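Local structure of endoglucanase (Ganoderma lucidum, 5D8Z) at residues M63-D68 with G329-T334; W81-D86 with E95-E100; A107-G112 with A152-I157; G212-L217 with A262-C267. The protein probably hydrolyses internal beta-1,4-glucosidic bonds of cellulose and related glucans, as a family 5 glycoside hydrolase endoglucanase. All coordinates share one frame; numbering follows the deposited sequence.

In the fold
All four contacts lie on the outer layer of a TIM barrel, an eight-stranded parallel barrel ringed by helices. Contact 1 is the widest closure along the chain: it ties helix 59-68 to strand 330-332 near the C-terminus, and the other three fall within its span. Contacts 2, 3 and 4 follow one another in series. Contacts 2 and 3 use the two ends of helix 95-110, and their centres are about 19 Å apart. Contacts 1 and 3 touch through Met63 and Val67 against the 107-112 segment. Contact 4 sits across the barrel, about 36 Å from contact 1 between centres. Together they tie outer helices to one another, to a loop between barrel units and to the C-terminal hairpin.

Contact 1. Residues M63-D68 with G329-T334; sequences MKHFVD and GVWTDT
His65 and Trp331 lie with their flat groups almost parallel, at 10°. The rings are so far offset that they share little face. Each ring instead receives the other residue's CB over a face. Trp331 CB sits over the imidazole, 3.6 Å from the centroid of the His65 ring. His65 CB lies 3.9 Å from the centroid of the Trp331 five-membered ring. Both are CH-pi contacts. The His65 side chain leaves the helix with CG anti to the backbone N (chi1 154°), which carries the imidazole out to the 329-334 segment.

Asp333 meets the imidazole at its edge. His65 NE2 donates to Asp333 OD2 at 2.7 Å, and the bond is nearly straight at 174°. The acceptor lies in the ring plane of His65. On the carboxylate, the donor comes to the syn side, somewhat out of plane. At the other ring nitrogen, ND1 is hydrogen-bonded to Asp69. Bonds at both nitrogens, with Trp331 over one face, are likely to fix the rotation of the imidazole.

Phe66 CE1 also approaches Asp333 OD2, at 3.9 Å. Pro324 touches His65, Trp331 and Asp333. A histidine-carboxylate hydrogen bond beside an aromatic pair thus joins the first helix after strand 24-30 of the TIM barrel to the second strand of the small hairpin 325-332 and the residue that follows it.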
loop_
_atom_site.group_PDB
_atom_site.type_symbol
_atom_site.label_atom_id
_atom_site.label_comp_id
_atom_site.label_asym_id
_atom_site.label_seq_id
_atom_site.Cartn_x
_atom_site.Cartn_y
_atom_site.Cartn_z
ATOM N N MET A 63 3.935 -7.763 13.926
ATOM C CA MET A 63 3.599 -6.354 14.111
ATOM C C MET A 63 3.958 -5.895 15.523
ATOM O O MET A 63 4.555 -4.833 15.661
ATOM C CB MET A 63 2.136 -6.060 13.724
ATOM C CG MET A 63 1.909 -6.216 12.224
ATOM S SD MET A 63 0.278 -5.908 11.510
ATOM C CE MET A 63 -0.794 -6.839 12.586
ATOM N N LYS A 64 3.651 -6.674 16.564
ATOM C CA LYS A 64 4.160 -6.328 17.916
ATOM C C LYS A 64 5.648 -5.987 17.853
ATOM O O LYS A 64 6.119 -5.018 18.434
ATOM C CB LYS A 64 3.981 -7.474 18.913
ATOM C CG LYS A 64 2.834 -7.324 19.911
ATOM C CD LYS A 64 3.293 -6.703 21.243
ATOM C CE LYS A 64 3.984 -7.675 22.198
ATOM N NZ LYS A 64 3.025 -8.609 22.850
ATOM N N HIS A 65 6.379 -6.789 17.108
ATOM C CA HIS A 65 7.818 -6.680 17.072
ATOM C C HIS A 65 8.210 -5.460 16.274
ATOM O O HIS A 65 9.017 -4.649 16.711
ATOM C CB HIS A 65 8.404 -7.968 16.472
ATOM C CG HIS A 65 9.717 -7.786 15.817
ATOM N ND1 HIS A 65 10.842 -7.391 16.508
ATOM C CD2 HIS A 65 10.087 -7.912 14.522
ATOM C CE1 HIS A 65 11.857 -7.301 15.666
ATOM N NE2 HIS A 65 11.427 -7.617 14.454
ATOM N N PHE A 66 7.630 -5.319 15.092
ATOM C CA PHE A 66 8.007 -4.219 14.236
ATOM C C PHE A 66 7.797 -2.877 14.942
ATOM O O PHE A 66 8.566 -1.947 14.720
ATOM C CB PHE A 66 7.235 -4.280 12.915
ATOM C CG PHE A 66 7.810 -5.235 11.896
ATOM C CD1 PHE A 66 9.144 -5.183 11.529
ATOM C CD2 PHE A 66 7.009 -6.149 11.268
ATOM C CE1 PHE A 66 9.671 -6.059 10.579
ATOM C CE2 PHE A 66 7.516 -7.001 10.307
ATOM C CZ PHE A 66 8.847 -6.969 9.964
ATOM N N VAL A 67 6.770 -2.774 15.787
ATOM C CA VAL A 67 6.561 -1.557 16.571
ATOM C C VAL A 67 7.536 -1.541 17.731
ATOM O O VAL A 67 8.410 -0.680 17.785
ATOM C CB VAL A 67 5.121 -1.409 17.158
ATOM C CG1 VAL A 67 5.010 -0.150 18.028
ATOM C CG2 VAL A 67 4.067 -1.362 16.060
ATOM N N ASP A 68 7.399 -2.494 18.644
ATOM C CA ASP A 68 8.081 -2.409 19.939
ATOM C C ASP A 68 9.605 -2.379 19.879
ATOM O O ASP A 68 10.251 -1.740 20.726
ATOM C CB ASP A 68 7.619 -3.528 20.867
ATOM C CG ASP A 68 6.142 -3.386 21.253
ATOM O OD1 ASP A 68 5.500 -2.415 20.793
ATOM O OD2 ASP A 68 5.614 -4.246 22.003
ATOM N N GLY A 329 10.089 -15.993 21.809
ATOM C CA GLY A 329 9.954 -14.593 22.217
ATOM C C GLY A 329 10.930 -13.631 21.553
ATOM O O GLY A 329 10.603 -12.468 21.368
ATOM N N VAL A 330 12.126 -14.099 21.198
ATOM C CA VAL A 330 13.161 -13.224 20.625
ATOM C C VAL A 330 13.068 -13.143 19.080
ATOM O O VAL A 330 13.240 -14.116 18.364
ATOM C CB VAL A 330 14.582 -13.665 21.110
ATOM C CG1 VAL A 330 15.700 -12.940 20.365
ATOM C CG2 VAL A 330 14.734 -13.459 22.615
ATOM N N TRP A 331 12.814 -11.956 18.569
ATOM C CA TRP A 331 12.645 -11.776 17.150
ATOM C C TRP A 331 13.917 -11.286 16.511
ATOM O O TRP A 331 14.684 -10.577 17.136
ATOM C CB TRP A 331 11.560 -10.750 16.890
ATOM C CG TRP A 331 10.243 -11.236 17.320
ATOM C CD1 TRP A 331 9.745 -11.235 18.579
ATOM C CD2 TRP A 331 9.244 -11.815 16.479
ATOM N NE1 TRP A 331 8.488 -11.780 18.572
ATOM C CE2 TRP A 331 8.167 -12.157 17.295
ATOM C CE3 TRP A 331 9.177 -12.108 15.115
ATOM C CZ2 TRP A 331 7.025 -12.757 16.798
ATOM C CZ3 TRP A 331 8.040 -12.725 14.620
ATOM C CH2 TRP A 331 6.979 -13.029 15.454
ATOM N N THR A 332 14.117 -11.634 15.245
ATOM C CA THR A 332 15.350 -11.312 14.549
ATOM C C THR A 332 14.932 -10.878 13.184
ATOM O O THR A 332 14.163 -11.575 12.548
ATOM C CB THR A 332 16.292 -12.555 14.518
ATOM O OG1 THR A 332 17.174 -12.478 15.639
ATOM C CG2 THR A 332 17.152 -12.674 13.234
ATOM N N ASP A 333 15.430 -9.729 12.736
ATOM C CA ASP A 333 15.039 -9.208 11.437
ATOM C C ASP A 333 15.868 -9.699 10.277
ATOM O O ASP A 333 16.950 -10.211 10.437
ATOM C CB ASP A 333 15.104 -7.684 11.465
ATOM C CG ASP A 333 14.051 -7.095 12.346
ATOM O OD1 ASP A 333 14.388 -6.253 13.197
ATOM O OD2 ASP A 333 12.880 -7.514 12.222
ATOM N N THR A 334 15.367 -9.484 9.081
ATOM C CA THR A 334 16.186 -9.715 7.928
ATOM C C THR A 334 17.235 -8.642 7.934
ATOM O O THR A 334 17.140 -7.674 8.690
ATOM C CB THR A 334 15.396 -9.658 6.611
ATOM O OG1 THR A 334 14.873 -8.337 6.424
ATOM C CG2 THR A 334 14.272 -10.705 6.620
#

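Contact 2. Residues W81-D86 with E95-E100; sequences WQFITD and EDNWAE
The Phe83 ring has the Asn97 side chain over one face and a Glu100 oxygen at its edge. The Asn97 amide is stacked on the ring, with the two planes 22° apart. Its ND2 lies toward the rim, 3.5 Å from Phe83 CD1. Asn97 CB covers the same face, 3.8 Å from the ring centroid, as a CH-pi contact. Glu100 OE1 stands in the ring plane, 3.4 Å from Phe83 CZ. The carboxylate oxygen therefore meets the C-H edge of the ring, where the partial charge is positive.

The same ND2 also bonds the backbone. It donates to Phe83 O at 2.7 Å, with an angle of 152° at the hydrogen. The donor lies in the carbonyl plane, on a lone pair. One residue thus supplies both the ring and the carbonyl that hold this amide. Phe83 CG is anti to the backbone N, which carries the ring across to Asn97 and Glu100. With an alanine in place of Phe83, the Asn97 amide would probably keep its bond to the backbone carbonyl but lose the ring it stacks on, and Glu100 OE1 the edge it meets.

Next to this pair, Ile84 CG2 touches Trp98 CE3 loosely, at 4.5 Å. Phe32 meets the Phe83 ring from outside the two segments, and Lys150 makes a cation-pi contact with Trp98. Helices 81-85 and 95-100 approach to 8.3 Å and run at 117° to each other. The short helix 81-85 comes directly after barrel strand 74-79, and helix 95-110 leads on to strand 114-119. The contact belongs to this beta-alpha connection of the TIM barrel.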
loop_
_atom_site.group_PDB
_atom_site.type_symbol
_atom_site.label_atom_id
_atom_site.label_comp_id
_atom_site.label_asym_id
_atom_site.label_seq_id
_atom_site.Cartn_x
_atom_site.Cartn_y
_atom_site.Cartn_z
ATOM N N TRP A 81 -10.485 -7.572 -3.803
ATOM C CA TRP A 81 -11.907 -7.288 -3.936
ATOM C C TRP A 81 -12.726 -8.569 -3.864
ATOM O O TRP A 81 -13.709 -8.670 -3.127
ATOM C CB TRP A 81 -12.125 -6.599 -5.286
ATOM C CG TRP A 81 -13.429 -5.901 -5.436
ATOM C CD1 TRP A 81 -14.530 -6.054 -4.671
ATOM C CD2 TRP A 81 -13.769 -4.958 -6.452
ATOM N NE1 TRP A 81 -15.543 -5.270 -5.158
ATOM C CE2 TRP A 81 -15.097 -4.585 -6.245
ATOM C CE3 TRP A 81 -13.063 -4.373 -7.484
ATOM C CZ2 TRP A 81 -15.743 -3.657 -7.028
ATOM C CZ3 TRP A 81 -13.692 -3.450 -8.278
ATOM C CH2 TRP A 81 -15.031 -3.096 -8.055
ATOM N N GLN A 82 -12.302 -9.555 -4.634
ATOM C CA GLN A 82 -12.978 -10.816 -4.648
ATOM C C GLN A 82 -13.064 -11.416 -3.235
ATOM O O GLN A 82 -14.105 -11.811 -2.766
ATOM C CB GLN A 82 -12.278 -11.712 -5.621
ATOM C CG GLN A 82 -12.572 -11.360 -7.070
ATOM C CD GLN A 82 -11.566 -10.435 -7.737
ATOM O OE1 GLN A 82 -10.931 -9.594 -7.097
ATOM N NE2 GLN A 82 -11.434 -10.577 -9.057
ATOM N N PHE A 83 -11.998 -11.408 -2.500
ATOM C CA PHE A 83 -12.081 -11.916 -1.156
ATOM C C PHE A 83 -13.112 -11.153 -0.311
ATOM O O PHE A 83 -13.897 -11.736 0.450
ATOM C CB PHE A 83 -10.693 -11.855 -0.520
ATOM C CG PHE A 83 -10.623 -12.499 0.819
ATOM C CD1 PHE A 83 -10.470 -13.862 0.927
ATOM C CD2 PHE A 83 -10.713 -11.732 1.974
ATOM C CE1 PHE A 83 -10.397 -14.463 2.160
ATOM C CE2 PHE A 83 -10.664 -12.319 3.221
ATOM C CZ PHE A 83 -10.508 -13.690 3.317
ATOM N N ILE A 84 -13.117 -9.843 -0.436
ATOM C CA ILE A 84 -13.970 -9.033 0.413
ATOM C C ILE A 84 -15.403 -9.354 0.160
ATOM O O ILE A 84 -16.207 -9.351 1.091
ATOM C CB ILE A 84 -13.784 -7.549 0.133
ATOM C CG1 ILE A 84 -12.446 -7.114 0.681
ATOM C CG2 ILE A 84 -14.888 -6.750 0.797
ATOM C CD1 ILE A 84 -11.959 -5.810 0.128
ATOM N N THR A 85 -15.729 -9.599 -1.103
ATOM C CA THR A 85 -17.111 -9.802 -1.510
ATOM C C THR A 85 -17.469 -11.243 -1.931
ATOM O O THR A 85 -18.573 -11.494 -2.424
ATOM C CB THR A 85 -17.387 -8.902 -2.712
ATOM O OG1 THR A 85 -16.566 -9.342 -3.814
ATOM C CG2 THR A 85 -17.090 -7.455 -2.347
ATOM N N ASP A 86 -16.534 -12.170 -1.762
ATOM C CA ASP A 86 -16.634 -13.520 -2.330
ATOM C C ASP A 86 -17.013 -13.549 -3.822
ATOM O O ASP A 86 -18.083 -14.031 -4.205
ATOM C CB ASP A 86 -17.574 -14.419 -1.506
ATOM C CG ASP A 86 -17.381 -15.917 -1.808
ATOM O OD1 ASP A 86 -16.228 -16.434 -1.761
ATOM O OD2 ASP A 86 -18.395 -16.588 -2.089
ATOM N N GLU A 95 -19.303 -11.682 5.098
ATOM C CA GLU A 95 -19.009 -11.552 6.536
ATOM C C GLU A 95 -17.912 -12.481 7.057
ATOM O O GLU A 95 -17.061 -12.051 7.874
ATOM C CB GLU A 95 -20.281 -11.761 7.366
ATOM C CG GLU A 95 -21.381 -10.741 7.064
ATOM C CD GLU A 95 -22.546 -11.295 6.197
ATOM O OE1 GLU A 95 -23.715 -11.116 6.643
ATOM O OE2 GLU A 95 -22.320 -11.887 5.083
ATOM N N ASP A 96 -17.928 -13.737 6.598
ATOM C CA ASP A 96 -16.940 -14.708 7.040
ATOM C C ASP A 96 -15.553 -14.300 6.580
ATOM O O ASP A 96 -14.610 -14.341 7.370
ATOM C CB ASP A 96 -17.253 -16.120 6.558
ATOM C CG ASP A 96 -18.635 -16.607 7.014
ATOM O OD1 ASP A 96 -19.069 -16.307 8.154
ATOM O OD2 ASP A 96 -19.304 -17.285 6.202
ATOM N N ASN A 97 -15.421 -13.887 5.319
ATOM C CA ASN A 97 -14.129 -13.435 4.815
ATOM C C ASN A 97 -13.701 -12.156 5.550
ATOM O O ASN A 97 -12.575 -12.016 6.005
ATOM C CB ASN A 97 -14.186 -13.196 3.308
ATOM C CG ASN A 97 -14.233 -14.482 2.491
ATOM O OD1 ASN A 97 -14.590 -15.538 2.996
ATOM N ND2 ASN A 97 -13.895 -14.380 1.189
ATOM N N TRP A 98 -14.624 -11.235 5.707
ATOM C CA TRP A 98 -14.322 -9.997 6.374
ATOM C C TRP A 98 -13.900 -10.213 7.821
ATOM O O TRP A 98 -13.042 -9.501 8.354
ATOM C CB TRP A 98 -15.522 -9.057 6.309
ATOM C CG TRP A 98 -15.212 -7.767 6.953
ATOM C CD1 TRP A 98 -15.538 -7.375 8.226
ATOM C CD2 TRP A 98 -14.456 -6.707 6.381
ATOM N NE1 TRP A 98 -15.039 -6.120 8.463
ATOM C CE2 TRP A 98 -14.374 -5.689 7.341
ATOM C CE3 TRP A 98 -13.844 -6.521 5.147
ATOM C CZ2 TRP A 98 -13.694 -4.498 7.107
ATOM C CZ3 TRP A 98 -13.161 -5.335 4.915
ATOM C CH2 TRP A 98 -13.089 -4.345 5.895
ATOM N N ALA A 99 -14.508 -11.177 8.488
ATOM C CA ALA A 99 -14.068 -11.501 9.848
ATOM C C ALA A 99 -12.567 -11.845 9.889
ATOM O O ALA A 99 -11.818 -11.337 10.742
ATOM C CB ALA A 99 -14.877 -12.645 10.374
ATOM N N GLU A 100 -12.126 -12.669 8.941
ATOM C CA GLU A 100 -10.719 -12.974 8.807
ATOM C C GLU A 100 -9.900 -11.704 8.632
ATOM O O GLU A 100 -8.939 -11.461 9.376
ATOM C CB GLU A 100 -10.481 -13.953 7.657
ATOM C CG GLU A 100 -10.648 -15.419 8.085
ATOM C CD GLU A 100 -10.766 -16.436 6.936
ATOM O OE1 GLU A 100 -10.475 -16.148 5.733
ATOM O OE2 GLU A 100 -11.145 -17.582 7.259
#

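Contact 3. Residues A107-G112 with A152-I157; sequences ACLDAG and ADNDKI
Asn154 OD1 accepts the backbone N of Lys156 at 3.2 Å, with an angle of 156° at the hydrogen, and the amide of the same side chain faces Leu109. The bond spans two residues and closes an Asx turn. The donor is tilted 25° from the carbonyl plane of the amide. With OD1 held in this way, ND2 is turned to the helix and stops 3.3 Å from Leu109 CD1. The amide and the leucine branch meet head-on.

Leu109 uses both of its branches. CD1 meets Asn154 ND2 and also Ile157 CD1, the latter at 4.2 Å. CD2 packs on Lys156 CB at 3.5 Å. Only the root of the lysine side chain takes part. A leucine at Asn154 would probably leave Lys156 N without its side-chain acceptor and let the turn open beside Leu109.

Leu109 also touches Cys115 of strand 114-119, which is bonded to Cys108 in a disulfide. Gly112, with positive phi, forms a Schellman motif after the last turn of the helix. A type I turn runs from Asn154 to Ile157. The contact thus sets the C-terminal end of helix 95-110 against the loop leading into strand 157-160, a position between successive beta-alpha units of the TIM barrel.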
loop_
_atom_site.group_PDB
_atom_site.type_symbol
_atom_site.label_atom_id
_atom_site.label_comp_id
_atom_site.label_asym_id
_atom_site.label_seq_id
_atom_site.Cartn_x
_atom_site.Cartn_y
_atom_site.Cartn_z
ATOM N N ALA A 107 -5.265 -6.692 14.745
ATOM C CA ALA A 107 -3.909 -6.943 15.225
ATOM C C ALA A 107 -2.987 -5.799 14.935
ATOM O O ALA A 107 -2.051 -5.545 15.677
ATOM C CB ALA A 107 -3.340 -8.195 14.595
ATOM N N CYS A 108 -3.211 -5.146 13.818
ATOM C CA CYS A 108 -2.392 -4.000 13.442
ATOM C C CYS A 108 -2.661 -2.833 14.392
ATOM O O CYS A 108 -1.750 -2.141 14.843
ATOM C CB CYS A 108 -2.683 -3.615 11.996
ATOM S SG CYS A 108 -2.028 -2.025 11.481
ATOM N N LEU A 109 -3.920 -2.634 14.722
ATOM C CA LEU A 109 -4.263 -1.580 15.652
ATOM C C LEU A 109 -3.811 -1.913 17.065
ATOM O O LEU A 109 -3.307 -1.030 17.772
ATOM C CB LEU A 109 -5.759 -1.318 15.606
ATOM C CG LEU A 109 -6.166 -0.686 14.276
ATOM C CD1 LEU A 109 -7.673 -0.771 14.101
ATOM C CD2 LEU A 109 -5.683 0.757 14.177
ATOM N N ASP A 110 -3.973 -3.180 17.453
ATOM C CA ASP A 110 -3.602 -3.626 18.795
ATOM C C ASP A 110 -2.104 -3.488 18.994
ATOM O O ASP A 110 -1.664 -3.247 20.095
ATOM C CB ASP A 110 -4.041 -5.081 19.075
ATOM C CG ASP A 110 -5.569 -5.230 19.261
ATOM O OD1 ASP A 110 -6.262 -4.223 19.516
ATOM O OD2 ASP A 110 -6.082 -6.369 19.132
ATOM N N ALA A 111 -1.322 -3.593 17.929
ATOM C CA ALA A 111 0.115 -3.393 18.029
ATOM C C ALA A 111 0.529 -1.944 18.257
ATOM O O ALA A 111 1.693 -1.680 18.510
ATOM C CB ALA A 111 0.781 -3.917 16.781
ATOM N N GLY A 112 -0.415 -1.006 18.129
ATOM C CA GLY A 112 -0.178 0.436 18.353
ATOM C C GLY A 112 0.071 1.290 17.108
ATOM O O GLY A 112 0.547 2.414 17.220
ATOM N N ALA A 152 -15.159 3.823 9.869
ATOM C CA ALA A 152 -15.358 5.294 9.761
ATOM C C ALA A 152 -14.826 6.147 10.925
ATOM O O ALA A 152 -14.117 7.113 10.730
ATOM C CB ALA A 152 -16.833 5.579 9.611
ATOM N N ASP A 153 -15.239 5.826 12.131
ATOM C CA ASP A 153 -14.820 6.583 13.320
ATOM C C ASP A 153 -13.307 6.464 13.596
ATOM O O ASP A 153 -12.697 7.378 14.150
ATOM C CB ASP A 153 -15.556 6.047 14.530
ATOM C CG ASP A 153 -15.388 4.525 14.663
ATOM O OD1 ASP A 153 -15.573 3.811 13.628
ATOM O OD2 ASP A 153 -15.048 4.048 15.773
ATOM N N ASN A 154 -12.710 5.339 13.215
ATOM C CA ASN A 154 -11.330 5.006 13.594
ATOM C C ASN A 154 -10.313 5.769 12.776
ATOM O O ASN A 154 -10.168 5.507 11.597
ATOM C CB ASN A 154 -11.126 3.501 13.387
ATOM C CG ASN A 154 -9.873 2.966 14.057
ATOM O OD1 ASN A 154 -8.867 3.679 14.254
ATOM N ND2 ASN A 154 -9.919 1.678 14.391
ATOM N N ASP A 155 -9.586 6.692 13.397
ATOM C CA ASP A 155 -8.697 7.610 12.639
ATOM C C ASP A 155 -7.318 7.030 12.348
ATOM O O ASP A 155 -6.518 7.682 11.699
ATOM C CB ASP A 155 -8.489 8.970 13.349
ATOM C CG ASP A 155 -9.699 9.412 14.167
ATOM O OD1 ASP A 155 -10.001 8.733 15.183
ATOM O OD2 ASP A 155 -10.326 10.442 13.809
ATOM N N LYS A 156 -7.026 5.838 12.871
ATOM C CA LYS A 156 -5.745 5.174 12.629
ATOM C C LYS A 156 -5.774 4.379 11.313
ATOM O O LYS A 156 -4.742 3.899 10.853
ATOM C CB LYS A 156 -5.390 4.271 13.815
ATOM C CG LYS A 156 -4.891 5.004 15.066
ATOM C CD LYS A 156 -3.463 5.484 14.870
ATOM C CE LYS A 156 -3.067 6.581 15.858
ATOM N NZ LYS A 156 -2.480 6.079 17.147
ATOM N N ILE A 157 -6.949 4.278 10.695
ATOM C CA ILE A 157 -7.090 3.692 9.371
ATOM C C ILE A 157 -6.751 4.662 8.217
ATOM O O ILE A 157 -6.889 5.885 8.328
ATOM C CB ILE A 157 -8.495 3.134 9.181
ATOM C CG1 ILE A 157 -8.874 2.226 10.348
ATOM C CG2 ILE A 157 -8.565 2.309 7.908
ATOM C CD1 ILE A 157 -8.179 0.887 10.323
#

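Contact 4. Residues G212-L217 with A262-C267; sequences GSADAL and AEWLRC
A chi1 of -168° sends the Trp264 indole away from its own backbone N and out to Ala214 and Asp215. The second torsion, 91°, turns the ring plane so that one face receives Ala214. This is a helix-to-helix contact on the outside of the TIM barrel. Helix 213-218 comes before strand 230-235, and helix 254-267 follows that strand.

Ala214 CB lies over the face of the six-membered ring of Trp264, 4.0 Å from its centroid. It is a CH-pi contact. The methyl is shifted toward the rim, and its nearest ring atom is Trp264 CH2, at 3.8 Å. A small side chain here lets the broad indole lie against the first turn of helix 213-218. The backbones stay well apart, with the CA atoms of Ala214 and Trp264 9.1 Å from each other. The indole spans most of that distance.

The two segments are joined by packing rather than by polar bonds. The contact is small, with about 118 Å² buried in all.

Other residues complete the setting. Phe208 touches Ala214, and Val209 touches Trp264. Leu217 and Leu265, one from each helix, both pack on Phe232 of strand 230-235, so the two helices share a barrel strand beneath them. Asp215 takes the edge of the indole. Its carboxylate plane stands steeply to the indole plane, at 78°, and Asp215 OD1 lies in the ring plane, 4.0 Å from Trp264 CZ2.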
loop_
_atom_site.group_PDB
_atom_site.type_symbol
_atom_site.label_atom_id
_atom_site.label_comp_id
_atom_site.label_asym_id
_atom_site.label_seq_id
_atom_site.Cartn_x
_atom_site.Cartn_y
_atom_site.Cartn_z
ATOM N N GLY A 212 1.073 12.055 -16.428
ATOM C CA GLY A 212 -0.181 12.745 -16.244
ATOM C C GLY A 212 -0.885 12.299 -15.012
ATOM O O GLY A 212 -1.939 12.851 -14.674
ATOM N N SER A 213 -0.323 11.327 -14.306
ATOM C CA SER A 213 -1.012 10.828 -13.126
ATOM C C SER A 213 -1.243 11.941 -12.110
ATOM O O SER A 213 -2.356 12.107 -11.608
ATOM C CB SER A 213 -0.265 9.658 -12.511
ATOM O OG SER A 213 -0.037 8.648 -13.480
ATOM N N ALA A 214 -0.212 12.741 -11.863
ATOM C CA ALA A 214 -0.292 13.831 -10.890
ATOM C C ALA A 214 -1.305 14.912 -11.235
ATOM O O ALA A 214 -2.146 15.278 -10.392
ATOM C CB ALA A 214 1.081 14.457 -10.704
ATOM N N ASP A 215 -1.241 15.443 -12.457
ATOM C CA ASP A 215 -2.190 16.513 -12.812
ATOM C C ASP A 215 -3.682 16.066 -12.824
ATOM O O ASP A 215 -4.570 16.762 -12.328
ATOM C CB ASP A 215 -1.737 17.278 -14.074
ATOM C CG ASP A 215 -0.882 18.567 -13.714
ATOM O OD1 ASP A 215 -1.194 19.267 -12.699
ATOM O OD2 ASP A 215 0.108 18.879 -14.426
ATOM N N ALA A 216 -3.937 14.859 -13.294
ATOM C CA ALA A 216 -5.270 14.303 -13.215
ATOM C C ALA A 216 -5.714 14.152 -11.773
ATOM O O ALA A 216 -6.821 14.557 -11.404
ATOM C CB ALA A 216 -5.295 12.966 -13.906
ATOM N N LEU A 217 -4.839 13.584 -10.952
ATOM C CA LEU A 217 -5.227 13.270 -9.594
ATOM C C LEU A 217 -5.207 14.480 -8.697
ATOM O O LEU A 217 -5.909 14.511 -7.678
ATOM C CB LEU A 217 -4.383 12.127 -9.019
ATOM C CG LEU A 217 -4.714 10.736 -9.591
ATOM C CD1 LEU A 217 -3.686 9.703 -9.193
ATOM C CD2 LEU A 217 -6.077 10.282 -9.131
ATOM N N ALA A 262 9.645 15.416 -5.515
ATOM C CA ALA A 262 9.554 16.414 -4.436
ATOM C C ALA A 262 9.428 17.843 -4.946
ATOM O O ALA A 262 8.657 18.633 -4.401
ATOM C CB ALA A 262 10.757 16.316 -3.513
ATOM N N GLU A 263 10.195 18.180 -5.980
ATOM C CA GLU A 263 10.108 19.512 -6.563
ATOM C C GLU A 263 8.677 19.731 -6.920
ATOM O O GLU A 263 8.065 20.686 -6.441
ATOM C CB GLU A 263 10.942 19.638 -7.818
ATOM C CG GLU A 263 12.424 19.772 -7.569
ATOM C CD GLU A 263 13.217 19.568 -8.849
ATOM O OE1 GLU A 263 12.581 19.500 -9.930
ATOM O OE2 GLU A 263 14.467 19.466 -8.774
ATOM N N TRP A 264 8.130 18.818 -7.727
ATOM C CA TRP A 264 6.738 18.931 -8.146
ATOM C C TRP A 264 5.815 19.005 -6.928
ATOM O O TRP A 264 4.983 19.889 -6.818
ATOM C CB TRP A 264 6.320 17.780 -9.086
ATOM C CG TRP A 264 4.999 18.080 -9.706
ATOM C CD1 TRP A 264 4.788 18.728 -10.889
ATOM C CD2 TRP A 264 3.706 17.841 -9.141
ATOM N NE1 TRP A 264 3.440 18.887 -11.106
ATOM C CE2 TRP A 264 2.755 18.367 -10.038
ATOM C CE3 TRP A 264 3.259 17.238 -7.970
ATOM C CZ2 TRP A 264 1.378 18.294 -9.805
ATOM C CZ3 TRP A 264 1.883 17.166 -7.730
ATOM C CH2 TRP A 264 0.963 17.690 -8.645
ATOM N N LEU A 265 5.966 18.069 -6.010
ATOM C CA LEU A 265 5.091 18.026 -4.842
ATOM C C LEU A 265 5.088 19.297 -4.003
ATOM O O LEU A 265 4.074 19.634 -3.373
ATOM C CB LEU A 265 5.486 16.874 -3.928
ATOM C CG LEU A 265 4.986 15.525 -4.407
ATOM C CD1 LEU A 265 5.670 14.465 -3.586
ATOM C CD2 LEU A 265 3.483 15.395 -4.242
ATOM N N ARG A 266 6.234 19.971 -3.959
ATOM C CA ARG A 266 6.431 21.087 -3.037
ATOM C C ARG A 266 5.674 22.308 -3.548
ATOM O O ARG A 266 4.780 22.871 -2.876
ATOM C CB ARG A 266 7.925 21.375 -2.924
ATOM C CG ARG A 266 8.332 22.294 -1.800
ATOM C CD ARG A 266 9.835 22.162 -1.570
ATOM N NE ARG A 266 10.160 21.098 -0.611
ATOM C CZ ARG A 266 11.008 20.087 -0.816
ATOM N NH1 ARG A 266 11.656 19.936 -1.962
ATOM N NH2 ARG A 266 11.216 19.200 0.147
ATOM N N CYS A 267 5.988 22.670 -4.780
ATOM C CA CYS A 267 5.412 23.850 -5.340
ATOM C C CYS A 267 3.889 23.726 -5.450
ATOM O O CYS A 267 3.189 24.744 -5.372
ATOM C CB CYS A 267 6.080 24.168 -6.658
ATOM S SG CYS A 267 5.562 23.112 -8.006
#